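Local coordinates for protein KLLA0E08119p (Kluyveromyces lactis, PDB 3VA7) that probably carboxylates urea with bicarbonate and ATP by way of a biotin cofactor, as the carboxylase portion of a urea-degrading enzyme, at residues A982-L987 against V1076-V1081. Numbering follows the deposited sequence.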
loop_
_atom_site.group_PDB
_atom_site.type_symbol
_atom_site.label_atom_id
_atom_site.label_comp_id
_atom_site.label_asym_id
_atom_site.label_seq_id
_atom_site.Cartn_x
_atom_site.Cartn_y
_atom_site.Cartn_z
ATOM N N ALA A 982 -28.059 16.549 0.576
ATOM C CA ALA A 982 -28.561 15.278 0.088
ATOM C C ALA A 982 -28.181 14.153 1.076
ATOM O O ALA A 982 -27.254 14.289 1.884
ATOM C CB ALA A 982 -28.035 14.994 -1.325
ATOM N N LYS A 983 -28.981 13.094 1.065
ATOM C CA LYS A 983 -28.676 11.908 1.845
ATOM C C LYS A 983 -28.410 10.802 0.828
ATOM O O LYS A 983 -29.327 10.350 0.107
ATOM C CB LYS A 983 -29.807 11.607 2.779
ATOM C CG LYS A 983 -29.690 12.241 4.146
ATOM C CD LYS A 983 -30.998 11.990 4.864
ATOM C CE LYS A 983 -31.236 12.947 6.001
ATOM N NZ LYS A 983 -32.691 12.883 6.314
ATOM N N PHE A 984 -27.120 10.476 0.686
ATOM C CA PHE A 984 -26.676 9.568 -0.346
ATOM C C PHE A 984 -26.667 8.139 0.190
ATOM O O PHE A 984 -25.875 7.816 1.087
ATOM C CB PHE A 984 -25.275 9.940 -0.754
ATOM C CG PHE A 984 -25.169 11.237 -1.463
ATOM C CD1 PHE A 984 -24.621 12.327 -0.841
ATOM C CD2 PHE A 984 -25.605 11.367 -2.783
ATOM C CE1 PHE A 984 -24.495 13.549 -1.527
ATOM C CE2 PHE A 984 -25.486 12.572 -3.478
ATOM C CZ PHE A 984 -24.931 13.670 -2.828
ATOM N N MET A 985 -27.583 7.306 -0.323
ATOM C CA MET A 985 -27.599 5.891 0.014
ATOM C C MET A 985 -26.637 5.091 -0.891
ATOM O O MET A 985 -26.807 5.076 -2.141
ATOM C CB MET A 985 -29.004 5.311 -0.093
ATOM C CG MET A 985 -28.999 3.799 0.256
ATOM S SD MET A 985 -30.599 3.108 0.687
ATOM C CE MET A 985 -30.730 3.558 2.409
ATOM N N VAL A 986 -25.636 4.450 -0.270
ATOM C CA VAL A 986 -24.749 3.547 -1.009
ATOM C C VAL A 986 -25.542 2.380 -1.619
ATOM O O VAL A 986 -26.251 1.649 -0.900
ATOM C CB VAL A 986 -23.698 2.982 -0.087
ATOM C CG1 VAL A 986 -22.710 2.185 -0.855
ATOM C CG2 VAL A 986 -23.078 4.102 0.658
ATOM N N LEU A 987 -25.462 2.207 -2.931
ATOM C CA LEU A 987 -26.163 1.093 -3.560
ATOM C C LEU A 987 -25.279 -0.129 -3.863
ATOM O O LEU A 987 -25.800 -1.248 -3.971
ATOM C CB LEU A 987 -26.858 1.554 -4.827
ATOM C CG LEU A 987 -27.877 2.680 -4.630
ATOM C CD1 LEU A 987 -28.462 3.159 -5.972
ATOM C CD2 LEU A 987 -28.964 2.278 -3.616
ATOM N N VAL A 1076 -24.268 8.415 3.197
ATOM C CA VAL A 1076 -23.187 9.385 3.255
ATOM C C VAL A 1076 -23.814 10.714 3.168
ATOM O O VAL A 1076 -24.613 10.964 2.251
ATOM C CB VAL A 1076 -22.187 9.197 2.089
ATOM C CG1 VAL A 1076 -21.181 10.394 1.989
ATOM C CG2 VAL A 1076 -21.423 7.876 2.284
ATOM N N GLU A 1077 -23.462 11.573 4.114
ATOM C CA GLU A 1077 -23.844 13.032 4.067
ATOM C C GLU A 1077 -22.601 13.913 3.991
ATOM O O GLU A 1077 -21.602 13.636 4.645
ATOM C CB GLU A 1077 -24.705 13.461 5.257
ATOM C CG GLU A 1077 -26.143 12.924 5.221
ATOM C CD GLU A 1077 -27.038 13.499 6.363
ATOM O OE1 GLU A 1077 -27.692 12.716 7.095
ATOM O OE2 GLU A 1077 -27.090 14.753 6.519
ATOM N N PHE A 1078 -22.636 14.955 3.189
ATOM C CA PHE A 1078 -21.482 15.859 3.172
ATOM C C PHE A 1078 -21.638 17.138 4.037
ATOM O O PHE A 1078 -22.745 17.698 4.139
ATOM C CB PHE A 1078 -21.154 16.224 1.745
ATOM C CG PHE A 1078 -20.582 15.096 0.954
ATOM C CD1 PHE A 1078 -21.145 14.754 -0.272
ATOM C CD2 PHE A 1078 -19.465 14.402 1.424
ATOM C CE1 PHE A 1078 -20.625 13.695 -1.011
ATOM C CE2 PHE A 1078 -18.921 13.383 0.707
ATOM C CZ PHE A 1078 -19.486 12.995 -0.533
ATOM N N TYR A 1079 -20.547 17.567 4.676
ATOM C CA TYR A 1079 -20.506 18.887 5.320
ATOM C C TYR A 1079 -19.333 19.726 4.801
ATOM O O TYR A 1079 -18.244 19.191 4.493
ATOM C CB TYR A 1079 -20.547 18.802 6.871
ATOM C CG TYR A 1079 -19.311 18.219 7.552
ATOM C CD1 TYR A 1079 -18.215 19.035 7.871
ATOM C CD2 TYR A 1079 -19.244 16.840 7.863
ATOM C CE1 TYR A 1079 -17.103 18.511 8.450
ATOM C CE2 TYR A 1079 -18.128 16.290 8.468
ATOM C CZ TYR A 1079 -17.066 17.124 8.766
ATOM O OH TYR A 1079 -15.964 16.586 9.362
ATOM N N PRO A 1080 -19.544 21.040 4.669
ATOM C CA PRO A 1080 -18.532 21.997 4.076
ATOM C C PRO A 1080 -17.279 22.221 4.915
ATOM O O PRO A 1080 -17.401 22.508 6.090
ATOM C CB PRO A 1080 -19.294 23.311 4.041
ATOM C CG PRO A 1080 -20.338 23.129 5.206
ATOM C CD PRO A 1080 -20.807 21.725 5.013
ATOM N N VAL A 1081 -16.111 21.983 4.323
ATOM C CA VAL A 1081 -14.831 22.478 4.795
ATOM C C VAL A 1081 -14.056 23.135 3.648
ATOM O O VAL A 1081 -14.301 22.898 2.425
ATOM C CB VAL A 1081 -13.864 21.405 5.377
ATOM C CG1 VAL A 1081 -14.363 20.877 6.667
ATOM C CG2 VAL A 1081 -13.497 20.283 4.342
HETATM O O HOH W 1 -24.992 16.028 2.330
HETATM O O HOH W 2 -27.221 16.456 4.379
#
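Phe984 and Val1076 form a hydrogen-bonded antiparallel pair, the one bridge between segments 982-987 and 1076-1081. Phe984 N reaches Val1076 O at 3.0 Å, tilted somewhat from the carbonyl plane, and Val1076 N returns a straighter bond to Phe984 O at 2.7 Å. Beyond Phe984 the pairing goes on through Val986 to Phe1073 and Asp1074; on the Ala982 and Phe1078 side the backbones draw apart, and a water that accepts from Phe1078 N and can donate to Ala982 O bridges them.

The sheet face carrying the Phe984 and Val1076 side chains is apolar, well served by phenylalanine. Phe984 CB lies against Val1076 O and Val1076 CB, and CG leaves anti to the carbonyl carbon (chi1 -68°). CD1 passes Val1076 O at the ring edge, and CE1 comes to 3.8 Å from Phe1078 CD1, the ring planes inclined at 58°. Ala982 CB, small enough to fit, lies over one face, toward the ring's rim; Met1032 touches both phenylalanines.

At the more open side, long chains with charged ends suit the exposed Lys983 and partly exposed Glu1077. They run side by side, Lys983 CG 3.6 Å from Glu1077 OE1. A second water can donate to Glu1077 OE2 and, weakly, to Ala982 O. With an alanine at Glu1077 this water would probably lose its carboxylate partner and Lys983 the chain beside it.

Strand 984-989, flanked by 1075-1081 and 997-1001 in a mixed sheet, belongs to the carboxyltransferase framework near the urea site, Val986's side chain about 12 Å from bound urea. Lys983 NZ stays 5.1 Å from Glu1077 OE1, so their attraction is likely to be long-range, while backbone bonds, apolar contacts and water join the strands.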